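PDB 3IAL: prolyl-tRNA synthetase from Giardia lamblia ATCC 50803, which probably attaches L-proline to tRNA(Pro) at the expense of ATP, by way of a prolyl-adenylate intermediate. Local coordinates for residues Lys90-Phe98 with Trp214-Tyr222; Ala239-Ser250 with His265-Ile273. One frame throughout, in Å; residues are numbered along the deposited sequence.

Interaction 1. Residues Lys90-Phe98 with Trp214-Tyr222. With PR8 (5'-O-[(R)-hydroxy{[(2S)-pyrrolidin-2-ylcarbonyl]oxy}phosphoryl]adenosine), chain H.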
loop_
_atom_site.group_PDB
_atom_site.type_symbol
_atom_site.label_atom_id
_atom_site.label_comp_id
_atom_site.label_asym_id
_atom_site.label_seq_id
_atom_site.Cartn_x
_atom_site.Cartn_y
_atom_site.Cartn_z
ATOM N N LYS B 90 -21.757 8.070 -18.268
ATOM C CA LYS B 90 -22.703 9.061 -17.730
ATOM C C LYS B 90 -22.322 10.516 -18.070
ATOM O O LYS B 90 -23.164 11.270 -18.555
ATOM C CB LYS B 90 -22.848 8.910 -16.208
ATOM C CG LYS B 90 -23.928 7.931 -15.741
ATOM C CD LYS B 90 -25.211 8.644 -15.307
ATOM C CE LYS B 90 -25.993 7.839 -14.261
ATOM N NZ LYS B 90 -26.498 6.523 -14.778
ATOM N N GLU B 91 -21.067 10.903 -17.819
ATOM C CA GLU B 91 -20.626 12.296 -18.019
ATOM C C GLU B 91 -19.963 12.448 -19.383
ATOM O O GLU B 91 -18.919 11.848 -19.641
ATOM C CB GLU B 91 -19.655 12.732 -16.909
ATOM C CG GLU B 91 -19.766 14.212 -16.483
ATOM C CD GLU B 91 -19.355 15.222 -17.556
ATOM O OE1 GLU B 91 -18.426 14.950 -18.352
ATOM O OE2 GLU B 91 -19.964 16.312 -17.586
ATOM N N SER B 92 -20.557 13.282 -20.233
ATOM C CA SER B 92 -20.168 13.391 -21.644
ATOM C C SER B 92 -18.728 13.860 -21.861
ATOM O O SER B 92 -17.935 13.171 -22.499
ATOM C CB SER B 92 -21.122 14.335 -22.380
ATOM O OG SER B 92 -20.767 14.453 -23.749
ATOM N N ASP B 93 -18.398 15.038 -21.347
ATOM C CA ASP B 93 -17.065 15.601 -21.557
ATOM C C ASP B 93 -15.960 14.740 -20.932
ATOM O O ASP B 93 -14.866 14.647 -21.479
ATOM C CB ASP B 93 -17.003 17.050 -21.051
ATOM C CG ASP B 93 -17.790 18.019 -21.940
ATOM O OD1 ASP B 93 -18.166 17.641 -23.076
ATOM O OD2 ASP B 93 -18.033 19.165 -21.503
ATOM N N HIS B 94 -16.257 14.093 -19.809
ATOM C CA HIS B 94 -15.303 13.191 -19.161
ATOM C C HIS B 94 -15.030 11.944 -20.014
ATOM O O HIS B 94 -13.873 11.556 -20.195
ATOM C CB HIS B 94 -15.813 12.792 -17.776
ATOM C CG HIS B 94 -14.832 12.005 -16.965
ATOM N ND1 HIS B 94 -13.700 12.565 -16.413
ATOM C CD2 HIS B 94 -14.820 10.699 -16.603
ATOM C CE1 HIS B 94 -13.034 11.639 -15.744
ATOM N NE2 HIS B 94 -13.692 10.497 -15.843
ATOM N N ILE B 95 -16.087 11.327 -20.547
ATOM C CA ILE B 95 -15.927 10.100 -21.341
ATOM C C ILE B 95 -15.260 10.345 -22.701
ATOM O O ILE B 95 -14.436 9.540 -23.130
ATOM C CB ILE B 95 -17.267 9.322 -21.531
ATOM C CG1 ILE B 95 -17.021 7.984 -22.242
ATOM C CG2 ILE B 95 -18.289 10.148 -22.312
ATOM C CD1 ILE B 95 -15.897 7.160 -21.643
ATOM N N LYS B 96 -15.595 11.445 -23.375
ATOM C CA LYS B 96 -14.918 11.789 -24.637
ATOM C C LYS B 96 -13.417 11.991 -24.431
ATOM O O LYS B 96 -12.613 11.695 -25.325
ATOM C CB LYS B 96 -15.513 13.048 -25.278
ATOM C CG LYS B 96 -16.969 12.935 -25.720
ATOM C CD LYS B 96 -17.254 11.709 -26.589
ATOM C CE LYS B 96 -18.729 11.630 -26.962
ATOM N NZ LYS B 96 -19.625 11.694 -25.763
ATOM N N GLY B 97 -13.049 12.501 -23.255
ATOM C CA GLY B 97 -11.648 12.690 -22.903
ATOM C C GLY B 97 -10.893 11.386 -22.703
ATOM O O GLY B 97 -9.686 11.331 -22.925
ATOM N N PHE B 98 -11.601 10.330 -22.309
ATOM C CA PHE B 98 -10.952 9.084 -21.890
ATOM C C PHE B 98 -11.313 7.815 -22.678
ATOM O O PHE B 98 -10.597 6.819 -22.577
ATOM C CB PHE B 98 -11.216 8.857 -20.393
ATOM C CG PHE B 98 -10.425 9.780 -19.495
ATOM C CD1 PHE B 98 -9.050 9.659 -19.406
ATOM C CD2 PHE B 98 -11.057 10.765 -18.745
ATOM C CE1 PHE B 98 -8.314 10.504 -18.589
ATOM C CE2 PHE B 98 -10.328 11.616 -17.923
ATOM C CZ PHE B 98 -8.955 11.487 -17.849
ATOM N N TRP B 214 -8.640 25.643 -22.338
ATOM C CA TRP B 214 -8.925 24.705 -23.444
ATOM C C TRP B 214 -8.239 23.333 -23.291
ATOM O O TRP B 214 -8.426 22.465 -24.142
ATOM C CB TRP B 214 -8.551 25.326 -24.801
ATOM C CG TRP B 214 -7.098 25.694 -24.925
ATOM C CD1 TRP B 214 -6.074 24.878 -25.307
ATOM C CD2 TRP B 214 -6.510 26.972 -24.643
ATOM N NE1 TRP B 214 -4.886 25.570 -25.290
ATOM C CE2 TRP B 214 -5.126 26.857 -24.882
ATOM C CE3 TRP B 214 -7.022 28.202 -24.217
ATOM C CZ2 TRP B 214 -4.241 27.931 -24.705
ATOM C CZ3 TRP B 214 -6.143 29.269 -24.039
ATOM C CH2 TRP B 214 -4.767 29.125 -24.282
ATOM N N ASP B 215 -7.454 23.141 -22.227
ATOM C CA ASP B 215 -6.816 21.847 -21.934
ATOM C C ASP B 215 -7.017 21.414 -20.466
ATOM O O ASP B 215 -6.153 20.758 -19.869
ATOM C CB ASP B 215 -5.315 21.916 -22.279
ATOM C CG ASP B 215 -4.679 20.543 -22.468
ATOM O OD1 ASP B 215 -5.374 19.595 -22.890
ATOM O OD2 ASP B 215 -3.465 20.417 -22.194
ATOM N N ARG B 216 -8.159 21.791 -19.896
ATOM C CA ARG B 216 -8.591 21.343 -18.574
ATOM C C ARG B 216 -8.773 19.826 -18.520
ATOM O O ARG B 216 -9.043 19.185 -19.540
ATOM C CB ARG B 216 -9.960 21.940 -18.241
ATOM C CG ARG B 216 -9.966 23.377 -17.824
ATOM C CD ARG B 216 -11.399 23.863 -17.718
ATOM N NE ARG B 216 -12.003 24.052 -19.036
ATOM C CZ ARG B 216 -13.310 24.094 -19.286
ATOM N NH1 ARG B 216 -14.204 23.945 -18.316
ATOM N NH2 ARG B 216 -13.727 24.277 -20.531
ATOM N N PHE B 217 -8.673 19.274 -17.313
ATOM C CA PHE B 217 -9.078 17.892 -17.060
ATOM C C PHE B 217 -10.515 17.708 -17.571
ATOM O O PHE B 217 -11.369 18.566 -17.328
ATOM C CB PHE B 217 -8.991 17.566 -15.567
ATOM C CG PHE B 217 -9.350 16.140 -15.222
ATOM C CD1 PHE B 217 -8.453 15.108 -15.458
ATOM C CD2 PHE B 217 -10.576 15.835 -14.648
ATOM C CE1 PHE B 217 -8.776 13.802 -15.144
ATOM C CE2 PHE B 217 -10.907 14.516 -14.324
ATOM C CZ PHE B 217 -10.008 13.505 -14.571
ATOM N N PRO B 218 -10.771 16.614 -18.317
ATOM C CA PRO B 218 -12.092 16.419 -18.915
ATOM C C PRO B 218 -13.195 16.335 -17.865
ATOM O O PRO B 218 -13.235 15.379 -17.086
ATOM C CB PRO B 218 -11.946 15.096 -19.665
ATOM C CG PRO B 218 -10.479 14.989 -19.954
ATOM C CD PRO B 218 -9.818 15.576 -18.751
ATOM N N GLY B 219 -14.068 17.340 -17.850
ATOM C CA GLY B 219 -15.126 17.437 -16.851
ATOM C C GLY B 219 -14.891 18.518 -15.808
ATOM O O GLY B 219 -15.844 18.994 -15.192
ATOM N N ALA B 220 -13.632 18.910 -15.608
ATOM C CA ALA B 220 -13.289 19.933 -14.620
ATOM C C ALA B 220 -13.829 21.310 -14.995
ATOM O O ALA B 220 -13.972 21.623 -16.172
ATOM C CB ALA B 220 -11.778 20.010 -14.437
ATOM N N ASP B 221 -14.123 22.119 -13.975
ATOM C CA ASP B 221 -14.369 23.552 -14.141
ATOM C C ASP B 221 -13.059 24.329 -14.319
ATOM O O ASP B 221 -13.020 25.313 -15.045
ATOM C CB ASP B 221 -15.113 24.124 -12.926
ATOM C CG ASP B 221 -16.630 23.953 -13.009
ATOM O OD1 ASP B 221 -17.151 23.387 -14.006
ATOM O OD2 ASP B 221 -17.301 24.410 -12.055
ATOM N N TYR B 222 -12.015 23.933 -13.597
ATOM C CA TYR B 222 -10.658 24.404 -13.882
ATOM C C TYR B 222 -9.650 23.431 -13.291
ATOM O O TYR B 222 -9.991 22.608 -12.431
ATOM C CB TYR B 222 -10.403 25.838 -13.386
ATOM C CG TYR B 222 -10.517 26.042 -11.882
ATOM C CD1 TYR B 222 -11.738 26.354 -11.293
ATOM C CD2 TYR B 222 -9.404 25.941 -11.060
ATOM C CE1 TYR B 222 -11.848 26.544 -9.931
ATOM C CE2 TYR B 222 -9.504 26.140 -9.686
ATOM C CZ TYR B 222 -10.731 26.436 -9.129
ATOM O OH TYR B 222 -10.851 26.625 -7.770
HETATM C C PR8 H . -6.556 13.315 -12.728
HETATM N N PR8 H . -8.382 12.156 -11.650
HETATM O O PR8 H . -6.452 12.279 -13.388
HETATM P P PR8 H . -4.575 14.236 -13.913
HETATM N N1 PR8 H . 2.074 7.833 -16.940
HETATM C C2 PR8 H . 2.460 8.219 -15.729
HETATM N N3 PR8 H . 1.809 9.161 -15.043
HETATM C C4 PR8 H . 0.735 9.764 -15.549
HETATM C C5 PR8 H . 0.307 9.393 -16.820
HETATM C C6 PR8 H . 0.998 8.404 -17.515
HETATM N N6 PR8 H . 0.595 8.031 -18.730
HETATM N N7 PR8 H . -0.766 10.120 -17.106
HETATM C C8 PR8 H . -1.009 10.920 -16.065
HETATM N N9 PR8 H . -0.091 10.715 -15.110
HETATM C CA PR8 H . -7.620 13.417 -11.636
HETATM C CB PR8 H . -6.931 13.502 -10.284
HETATM C CD PR8 H . -8.437 11.662 -10.279
HETATM C CG PR8 H . -7.087 12.094 -9.693
HETATM C "C1'" PR8 H . -0.045 11.439 -13.800
HETATM O O10 PR8 H . -5.807 14.439 -12.891
HETATM O O1P PR8 H . -5.000 14.138 -15.333
HETATM C "C2'" PR8 H . 0.314 12.936 -13.961
HETATM O "O2'" PR8 H . 1.205 13.343 -12.911
HETATM O O2P PR8 H . -3.637 15.521 -13.693
HETATM C "C3'" PR8 H . -1.009 13.625 -13.725
HETATM O "O3'" PR8 H . -0.798 14.966 -13.276
HETATM C "C4'" PR8 H . -1.486 12.753 -12.578
HETATM O "O4'" PR8 H . -1.361 11.436 -13.159
HETATM C "C5'" PR8 H . -2.915 13.115 -12.239
HETATM O "O5'" PR8 H . -3.740 12.970 -13.379
#

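Interaction 2. Residues Ala239-Ser250 with His265-Ile273. With PR8 (5'-O-[(R)-hydroxy{[(2S)-pyrrolidin-2-ylcarbonyl]oxy}phosphoryl]adenosine), chain H.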
loop_
_atom_site.group_PDB
_atom_site.type_symbol
_atom_site.label_atom_id
_atom_site.label_comp_id
_atom_site.label_asym_id
_atom_site.label_seq_id
_atom_site.Cartn_x
_atom_site.Cartn_y
_atom_site.Cartn_z
ATOM N N ALA B 239 1.697 16.940 -10.941
ATOM C CA ALA B 239 0.512 16.949 -10.093
ATOM C C ALA B 239 -0.640 17.507 -10.902
ATOM O O ALA B 239 -0.446 18.405 -11.716
ATOM C CB ALA B 239 0.736 17.787 -8.852
ATOM N N GLY B 240 -1.828 16.960 -10.679
ATOM C CA GLY B 240 -3.055 17.503 -11.241
ATOM C C GLY B 240 -4.064 17.692 -10.136
ATOM O O GLY B 240 -4.424 16.732 -9.452
ATOM N N ILE B 241 -4.505 18.931 -9.953
ATOM C CA ILE B 241 -5.387 19.302 -8.853
ATOM C C ILE B 241 -6.582 20.073 -9.435
ATOM O O ILE B 241 -6.412 21.148 -10.007
ATOM C CB ILE B 241 -4.595 20.141 -7.810
ATOM C CG1 ILE B 241 -3.647 19.227 -7.033
ATOM C CG2 ILE B 241 -5.520 20.878 -6.854
ATOM C CD1 ILE B 241 -2.645 19.950 -6.139
ATOM N N HIS B 242 -7.783 19.520 -9.288
ATOM C CA HIS B 242 -8.947 19.981 -10.053
ATOM C C HIS B 242 -10.168 20.356 -9.226
ATOM O O HIS B 242 -10.516 19.681 -8.260
ATOM C CB HIS B 242 -9.342 18.897 -11.051
ATOM C CG HIS B 242 -8.174 18.316 -11.782
ATOM N ND1 HIS B 242 -7.609 18.927 -12.878
ATOM C CD2 HIS B 242 -7.436 17.206 -11.549
ATOM C CE1 HIS B 242 -6.583 18.213 -13.297
ATOM N NE2 HIS B 242 -6.456 17.162 -12.510
ATOM N N ASN B 243 -10.819 21.440 -9.636
ATOM C CA ASN B 243 -12.117 21.834 -9.108
ATOM C C ASN B 243 -13.139 21.419 -10.158
ATOM O O ASN B 243 -13.181 21.983 -11.247
ATOM C CB ASN B 243 -12.164 23.346 -8.851
ATOM C CG ASN B 243 -13.396 23.773 -8.046
ATOM O OD1 ASN B 243 -14.458 23.160 -8.140
ATOM N ND2 ASN B 243 -13.252 24.830 -7.254
ATOM N N LEU B 244 -13.931 20.400 -9.838
ATOM C CA LEU B 244 -14.882 19.824 -10.786
ATOM C C LEU B 244 -16.245 20.523 -10.753
ATOM O O LEU B 244 -17.138 20.197 -11.546
ATOM C CB LEU B 244 -15.043 18.331 -10.503
ATOM C CG LEU B 244 -13.746 17.521 -10.565
ATOM C CD1 LEU B 244 -14.053 16.045 -10.339
ATOM C CD2 LEU B 244 -13.041 17.725 -11.910
ATOM N N GLY B 245 -16.396 21.490 -9.849
ATOM C CA GLY B 245 -17.640 22.227 -9.702
ATOM C C GLY B 245 -18.778 21.324 -9.274
ATOM O O GLY B 245 -18.602 20.433 -8.434
ATOM N N GLN B 246 -19.945 21.553 -9.865
ATOM C CA GLN B 246 -21.141 20.769 -9.576
ATOM C C GLN B 246 -21.541 19.857 -10.737
ATOM O O GLN B 246 -22.538 19.143 -10.644
ATOM C CB GLN B 246 -22.291 21.711 -9.224
ATOM C CG GLN B 246 -22.135 22.365 -7.871
ATOM C CD GLN B 246 -23.064 23.551 -7.681
ATOM O OE1 GLN B 246 -23.062 24.488 -8.481
ATOM N NE2 GLN B 246 -23.851 23.527 -6.602
ATOM N N ARG B 247 -20.749 19.857 -11.809
ATOM C CA ARG B 247 -21.076 19.122 -13.039
ATOM C C ARG B 247 -21.292 17.631 -12.819
ATOM O O ARG B 247 -22.302 17.072 -13.260
ATOM C CB ARG B 247 -19.982 19.330 -14.101
ATOM C CG ARG B 247 -20.070 20.666 -14.830
ATOM C CD ARG B 247 -18.741 21.069 -15.490
ATOM N NE ARG B 247 -18.318 20.155 -16.555
ATOM C CZ ARG B 247 -18.847 20.100 -17.779
ATOM N NH1 ARG B 247 -18.367 19.227 -18.658
ATOM N NH2 ARG B 247 -19.856 20.896 -18.135
ATOM N N PHE B 248 -20.338 16.991 -12.150
ATOM C CA PHE B 248 -20.425 15.560 -11.848
ATOM C C PHE B 248 -21.548 15.246 -10.852
ATOM O O PHE B 248 -22.174 14.185 -10.932
ATOM C CB PHE B 248 -19.088 15.035 -11.308
ATOM C CG PHE B 248 -18.069 14.715 -12.375
ATOM C CD1 PHE B 248 -18.045 13.466 -12.975
ATOM C CD2 PHE B 248 -17.125 15.646 -12.755
ATOM C CE1 PHE B 248 -17.108 13.155 -13.941
ATOM C CE2 PHE B 248 -16.185 15.348 -13.714
ATOM C CZ PHE B 248 -16.166 14.099 -14.303
ATOM N N SER B 249 -21.806 16.164 -9.922
ATOM C CA SER B 249 -22.874 15.987 -8.940
ATOM C C SER B 249 -24.245 15.944 -9.602
ATOM O O SER B 249 -25.134 15.194 -9.177
ATOM C CB SER B 249 -22.851 17.115 -7.905
ATOM O OG SER B 249 -21.616 17.163 -7.222
ATOM N N SER B 250 -24.425 16.765 -10.630
ATOM C CA SER B 250 -25.662 16.731 -11.418
ATOM C C SER B 250 -25.743 15.449 -12.236
ATOM O O SER B 250 -26.776 14.798 -12.278
ATOM C CB SER B 250 -25.741 17.934 -12.355
ATOM O OG SER B 250 -26.966 17.916 -13.065
ATOM N N HIS B 265 -26.666 20.469 -4.860
ATOM C CA HIS B 265 -25.573 19.748 -5.493
ATOM C C HIS B 265 -24.274 20.171 -4.825
ATOM O O HIS B 265 -23.922 21.347 -4.873
ATOM C CB HIS B 265 -25.489 20.060 -6.986
ATOM C CG HIS B 265 -26.479 19.310 -7.819
ATOM N ND1 HIS B 265 -26.625 17.941 -7.746
ATOM C CD2 HIS B 265 -27.356 19.734 -8.759
ATOM C CE1 HIS B 265 -27.563 17.556 -8.594
ATOM N NE2 HIS B 265 -28.020 18.625 -9.223
ATOM N N PRO B 266 -23.559 19.220 -4.201
ATOM C CA PRO B 266 -22.287 19.576 -3.601
ATOM C C PRO B 266 -21.217 19.782 -4.667
ATOM O O PRO B 266 -21.374 19.358 -5.812
ATOM C CB PRO B 266 -21.956 18.356 -2.736
ATOM C CG PRO B 266 -22.604 17.209 -3.436
ATOM C CD PRO B 266 -23.782 17.763 -4.200
ATOM N N TYR B 267 -20.141 20.447 -4.274
ATOM C CA TYR B 267 -18.986 20.647 -5.134
ATOM C C TYR B 267 -18.063 19.446 -5.034
ATOM O O TYR B 267 -17.986 18.820 -3.977
ATOM C CB TYR B 267 -18.240 21.916 -4.714
ATOM C CG TYR B 267 -18.781 23.171 -5.361
ATOM C CD1 TYR B 267 -20.052 23.645 -5.060
ATOM C CD2 TYR B 267 -18.016 23.885 -6.278
ATOM C CE1 TYR B 267 -20.552 24.804 -5.657
ATOM C CE2 TYR B 267 -18.502 25.036 -6.873
ATOM C CZ TYR B 267 -19.769 25.493 -6.561
ATOM O OH TYR B 267 -20.237 26.638 -7.167
ATOM N N LEU B 268 -17.367 19.128 -6.128
ATOM C CA LEU B 268 -16.366 18.057 -6.132
ATOM C C LEU B 268 -14.958 18.578 -6.464
ATOM O O LEU B 268 -14.790 19.443 -7.326
ATOM C CB LEU B 268 -16.763 16.959 -7.122
ATOM C CG LEU B 268 -18.034 16.155 -6.804
ATOM C CD1 LEU B 268 -18.405 15.275 -7.988
ATOM C CD2 LEU B 268 -17.907 15.323 -5.521
ATOM N N THR B 269 -13.958 18.041 -5.771
ATOM C CA THR B 269 -12.562 18.288 -6.104
ATOM C C THR B 269 -11.786 16.966 -6.173
ATOM O O THR B 269 -12.221 15.944 -5.627
ATOM C CB THR B 269 -11.886 19.257 -5.097
ATOM O OG1 THR B 269 -11.767 18.639 -3.806
ATOM C CG2 THR B 269 -12.695 20.560 -4.967
ATOM N N CYS B 270 -10.651 16.983 -6.866
ATOM C CA CYS B 270 -9.748 15.829 -6.861
ATOM C C CYS B 270 -8.304 16.211 -7.096
ATOM O O CYS B 270 -8.006 17.291 -7.584
ATOM C CB CYS B 270 -10.180 14.769 -7.870
ATOM S SG CYS B 270 -10.295 15.310 -9.561
ATOM N N ALA B 271 -7.411 15.312 -6.707
ATOM C CA ALA B 271 -5.980 15.538 -6.823
ATOM C C ALA B 271 -5.302 14.228 -7.146
ATOM O O ALA B 271 -5.646 13.195 -6.577
ATOM C CB ALA B 271 -5.414 16.125 -5.536
ATOM N N GLY B 272 -4.333 14.282 -8.053
ATOM C CA GLY B 272 -3.639 13.083 -8.507
ATOM C C GLY B 272 -2.139 13.273 -8.605
ATOM O O GLY B 272 -1.665 14.284 -9.131
ATOM N N ILE B 273 -1.405 12.305 -8.072
ATOM C CA ILE B 273 0.036 12.167 -8.294
ATOM C C ILE B 273 0.353 10.711 -8.647
ATOM O O ILE B 273 -0.275 9.782 -8.142
ATOM C CB ILE B 273 0.890 12.613 -7.081
ATOM C CG1 ILE B 273 0.526 11.834 -5.812
ATOM C CG2 ILE B 273 0.745 14.103 -6.859
ATOM C CD1 ILE B 273 1.633 11.854 -4.737
HETATM C C PR8 H . -6.556 13.315 -12.728
HETATM N N PR8 H . -8.382 12.156 -11.650
HETATM O O PR8 H . -6.452 12.279 -13.388
HETATM P P PR8 H . -4.575 14.236 -13.913
HETATM N N1 PR8 H . 2.074 7.833 -16.940
HETATM C C2 PR8 H . 2.460 8.219 -15.729
HETATM N N3 PR8 H . 1.809 9.161 -15.043
HETATM C C4 PR8 H . 0.735 9.764 -15.549
HETATM C C5 PR8 H . 0.307 9.393 -16.820
HETATM C C6 PR8 H . 0.998 8.404 -17.515
HETATM N N6 PR8 H . 0.595 8.031 -18.730
HETATM N N7 PR8 H . -0.766 10.120 -17.106
HETATM C C8 PR8 H . -1.009 10.920 -16.065
HETATM N N9 PR8 H . -0.091 10.715 -15.110
HETATM C CA PR8 H . -7.620 13.417 -11.636
HETATM C CB PR8 H . -6.931 13.502 -10.284
HETATM C CD PR8 H . -8.437 11.662 -10.279
HETATM C CG PR8 H . -7.087 12.094 -9.693
HETATM C "C1'" PR8 H . -0.045 11.439 -13.800
HETATM O O10 PR8 H . -5.807 14.439 -12.891
HETATM O O1P PR8 H . -5.000 14.138 -15.333
HETATM C "C2'" PR8 H . 0.314 12.936 -13.961
HETATM O "O2'" PR8 H . 1.205 13.343 -12.911
HETATM O O2P PR8 H . -3.637 15.521 -13.693
HETATM C "C3'" PR8 H . -1.009 13.625 -13.725
HETATM O "O3'" PR8 H . -0.798 14.966 -13.276
HETATM C "C4'" PR8 H . -1.486 12.753 -12.578
HETATM O "O4'" PR8 H . -1.361 11.436 -13.159
HETATM C "C5'" PR8 H . -2.915 13.115 -12.239
HETATM O "O5'" PR8 H . -3.740 12.970 -13.379
#

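Interaction 1. Residues Lys90-Phe98 with Trp214-Tyr222
H94 reaches across to the loop 214-222 and donates from ND1 to P218 O, 2.9 Å away, in a nearly straight bond that lies in the imidazole plane. H94 CG lies anti to the backbone N (chi1 -173°), which turns the ring off the helix toward that carbonyl. At the same imidazole edge, H94 CE1 stands 3.7 Å from F217 CZ. F98 brings its own ring edge to F217, F98 CZ to F217 CE1 at 3.6 Å, so three rings cluster with F217 inclined obliquely to both partners. F217 in turn lays one face against CA of the prolyl-adenylate PR8, and F217 CE1 is 3.3 Å from PR8 O: the cluster backs a wall of the ligand pocket. The P218 ring packs on the helix, its CB against D93 O and its CG against the bare CA of G97 and F98 CE2. Behind this shell, a type II beta turn F217-A220, with G219 at positive phi, presents P218 O, and E91, the N-cap of helix 92-98, accepts from H94 N through OE1 at 2.7 Å. Beyond, F248 of helix 247-251 meets the H94 ring edge-to-face, and helix 124-134 touches H94 and F217 through E124.

Interaction 2. Residues Ala239-Ser250 with His265-Ile273
Strands 239-245 and 267-273 pair as an antiparallel ladder in the class II synthetase catalytic core, and H242 and C270 face the prolyl-adenylate PR8 from a hydrogen-bonded pair. The H242 imidazole donates from NE2 to PR8 O10 at 2.8 Å, the acceptor lying near the ring plane at its edge, while its ND1 is bonded to S223 OG, which helps fix the ring's rotation. C270 SG sits obliquely to that ring, 3.9 Å from PR8 CA; chi1 of 58° lodges the sulfur between the backbone N and carbonyl carbon. G240 and G272, paired on the same face and without side chains, let the ligand lie directly against the backbone, with G240 CA 3.2 Å from PR8 O2P. On the other face I241 CG1 packs on A271 CB. Farther along, L268 wedges its CD1 to 3.4 Å from F248 CB, with L244 CB beside L268 CB. In the type II' beta turn L244-R247, Q246 lies over one face of the Y267 ring. Its CG makes a CH-pi contact, the amide is inclined 23° to the ring, and NE2 donates to H265 O, which lies in the amide plane. S250 CA likewise sits over one face of the H265 imidazole, whose ND1 is bonded to I254 O. On the helix that follows the turn, S249 OG is hydrogen-bonded to P266 O at 2.6 Å, with OG tilted 33° from the carbonyl plane.

In the fold
Interaction 1 closes along the chain before interaction 2 opens, and their centres lie about 11 Å apart on the same side of the chain's centre. The loop 214-222 leads into strand 222-229, which pairs with strand 235-245, itself paired with strand 263-274 in interaction 2; this loop and the ladder are thus consecutive pieces of one class II core, while helix 92-98 comes much earlier and packs on the loop. The contacts are joined directly by the salt bridge D93 OD2 to R247 NH1, 2.9 Å, and by a probable backbone bond from D221 N to N243 O. The rings of F217 and H242 also meet, and both residues touch PR8; T122, Q237 and S274 also hydrogen-bond to the ligand.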